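Local coordinates for protein cyanophage-like gp41-1 intein (Metagenome, PDB 6QAZ) that corresponds to the naturally split gp41-1 intein, which probably excises itself and joins its flanking sequences by a peptide bond in protein splicing, at residues A[52-58]-A[86-90]. Numbering follows the deposited sequence.
Sequences ITLEDGK and CLYVK
V89 lays its CG1 methyl against CD1 of L54, and at 3.5 Å between these two carbons this is the closest approach of the two segments. The two side chains run alongside one another, pointing opposite ways; L54 CG lies anti to its carbonyl carbon (chi1 -55°) on a residue whose CB points to strand 86-89. The other branch of L54, CD2, meets CD1 of L87 at 4.1 Å, the leucine side chains lying roughly perpendicular, so L54 spans both inward-facing residues of strand 86-89. CG2 of I52 extends the apolar patch to the same L87 methyl. At its outer end V89 is bordered by a charged pair: the aliphatic CD of K58 lies 3.9 Å from V89 CG1, and the bend at chi4 (57°) turns NZ back to D56, where it meets OD2 at 2.7 Å from above the carboxylate plane in a salt bridge. K58 N likewise reaches OD1 from out of that plane, at 3.1 Å, in an Asx turn, so both carboxylate oxygens are gripped by K58, the residue just after the type I turn L54–G57. No direct hydrogen bond joins the segments; one water bridges K90 O to K58 NZ, weakly on the lysine side. The axes of segments 52-54 and 86-89 approach to 9.0 Å at 73°: both strands pair with the long strand 93-113, whose curl brings them steeply across each other, side chains inward, consistent with the Hint (hedgehog/intein) fold, while I124 of strand 124-127 touches L54, K58 and L87, and F68 of strand 68-70 touches I52 and L87.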
loop_
_atom_site.group_PDB
_atom_site.type_symbol
_atom_site.label_atom_id
_atom_site.label_comp_id
_atom_site.label_asym_id
_atom_site.label_seq_id
_atom_site.Cartn_x
_atom_site.Cartn_y
_atom_site.Cartn_z
ATOM N N ILE A 52 7.593 6.339 -1.536
ATOM C CA ILE A 52 6.704 7.476 -1.800
ATOM C C ILE A 52 6.552 8.255 -0.513
ATOM O O ILE A 52 6.195 7.666 0.512
ATOM C CB ILE A 52 5.343 6.965 -2.308
ATOM C CG1 ILE A 52 5.505 6.134 -3.566
ATOM C CG2 ILE A 52 4.395 8.127 -2.491
ATOM C CD1 ILE A 52 4.253 5.453 -4.020
ATOM N N THR A 53 6.803 9.554 -0.553
ATOM C CA THR A 53 6.659 10.443 0.608
ATOM C C THR A 53 5.603 11.492 0.300
ATOM O O THR A 53 5.700 12.171 -0.752
ATOM C CB THR A 53 7.977 11.139 0.966
ATOM O OG1 THR A 53 8.985 10.134 1.173
ATOM C CG2 THR A 53 7.849 12.007 2.197
ATOM N N LEU A 54 4.624 11.653 1.179
ATOM C CA LEU A 54 3.557 12.628 1.004
ATOM C C LEU A 54 3.867 13.912 1.761
ATOM O O LEU A 54 4.751 13.983 2.621
ATOM C CB LEU A 54 2.226 12.049 1.498
ATOM C CG LEU A 54 1.821 10.710 0.871
ATOM C CD1 LEU A 54 0.462 10.328 1.350
ATOM C CD2 LEU A 54 1.881 10.748 -0.649
ATOM N N GLU A 55 3.070 14.938 1.474
ATOM C CA GLU A 55 3.312 16.289 2.030
ATOM C C GLU A 55 3.073 16.330 3.543
ATOM O O GLU A 55 3.543 17.296 4.171
ATOM C CB GLU A 55 2.485 17.324 1.307
ATOM C CG GLU A 55 1.028 17.121 1.465
ATOM C CD GLU A 55 0.162 18.187 0.816
ATOM O OE1 GLU A 55 0.567 19.389 0.816
ATOM O OE2 GLU A 55 -0.852 17.836 0.180
ATOM N N ASP A 56 2.370 15.369 4.124
ATOM C CA ASP A 56 2.185 15.253 5.585
ATOM C C ASP A 56 3.243 14.348 6.221
ATOM O O ASP A 56 3.111 14.023 7.422
ATOM C CB ASP A 56 0.778 14.819 5.922
ATOM C CG ASP A 56 0.458 13.442 5.403
ATOM O OD1 ASP A 56 1.333 12.787 4.796
ATOM O OD2 ASP A 56 -0.724 13.021 5.618
ATOM N N GLY A 57 4.250 13.957 5.469
ATOM C CA GLY A 57 5.321 13.116 5.997
ATOM C C GLY A 57 5.111 11.634 5.806
ATOM O O GLY A 57 6.076 10.878 5.935
ATOM N N LYS A 58 3.886 11.188 5.550
ATOM C CA LYS A 58 3.637 9.746 5.487
ATOM C C LYS A 58 4.443 9.138 4.343
ATOM O O LYS A 58 4.573 9.727 3.269
ATOM C CB LYS A 58 2.154 9.457 5.325
ATOM C CG LYS A 58 1.296 9.884 6.486
ATOM C CD LYS A 58 -0.132 9.530 6.266
ATOM C CE LYS A 58 -1.094 9.876 7.378
ATOM N NZ LYS A 58 -1.090 11.297 7.717
ATOM N N CYS A 86 -1.818 13.264 -6.127
ATOM C CA CYS A 86 -2.280 13.089 -4.758
ATOM C C CYS A 86 -2.731 11.653 -4.504
ATOM O O CYS A 86 -3.368 11.018 -5.342
ATOM C CB CYS A 86 -3.464 13.978 -4.462
ATOM S SG CYS A 86 -3.027 15.740 -4.505
ATOM N N LEU A 87 -2.408 11.185 -3.302
ATOM C CA LEU A 87 -2.946 9.947 -2.747
ATOM C C LEU A 87 -3.961 10.288 -1.666
ATOM O O LEU A 87 -4.022 11.402 -1.194
ATOM C CB LEU A 87 -1.836 9.047 -2.206
ATOM C CG LEU A 87 -0.771 8.630 -3.208
ATOM C CD1 LEU A 87 0.183 7.624 -2.596
ATOM C CD2 LEU A 87 -1.382 8.068 -4.485
ATOM N N TYR A 88 -4.725 9.292 -1.251
ATOM C CA TYR A 88 -5.663 9.440 -0.136
ATOM C C TYR A 88 -5.010 8.943 1.133
ATOM O O TYR A 88 -4.401 7.865 1.143
ATOM C CB TYR A 88 -6.933 8.640 -0.406
ATOM C CG TYR A 88 -7.720 9.100 -1.607
ATOM C CD1 TYR A 88 -8.621 10.141 -1.515
ATOM C CD2 TYR A 88 -7.546 8.506 -2.845
ATOM C CE1 TYR A 88 -9.344 10.556 -2.627
ATOM C CE2 TYR A 88 -8.249 8.909 -3.964
ATOM C CZ TYR A 88 -9.158 9.939 -3.859
ATOM O OH TYR A 88 -9.806 10.368 -4.991
ATOM N N VAL A 89 -5.195 9.689 2.214
ATOM C CA VAL A 89 -4.731 9.269 3.544
ATOM C C VAL A 89 -5.944 9.088 4.423
ATOM O O VAL A 89 -7.041 9.525 4.116
ATOM C CB VAL A 89 -3.721 10.246 4.159
ATOM C CG1 VAL A 89 -2.522 10.380 3.259
ATOM C CG2 VAL A 89 -4.327 11.578 4.536
ATOM N N LYS A 90 -5.759 8.449 5.549
ATOM C CA LYS A 90 -6.923 8.171 6.399
ATOM C C LYS A 90 -7.489 9.509 6.841
ATOM O O LYS A 90 -6.752 10.364 7.270
ATOM C CB LYS A 90 -6.578 7.219 7.532
ATOM C CG LYS A 90 -7.768 6.655 8.286
ATOM C CD LYS A 90 -7.371 5.608 9.333
ATOM C CE LYS A 90 -8.458 5.383 10.356
ATOM N NZ LYS A 90 -7.944 4.627 11.520
HETATM O O HOH W 1 -4.267 10.537 7.977
#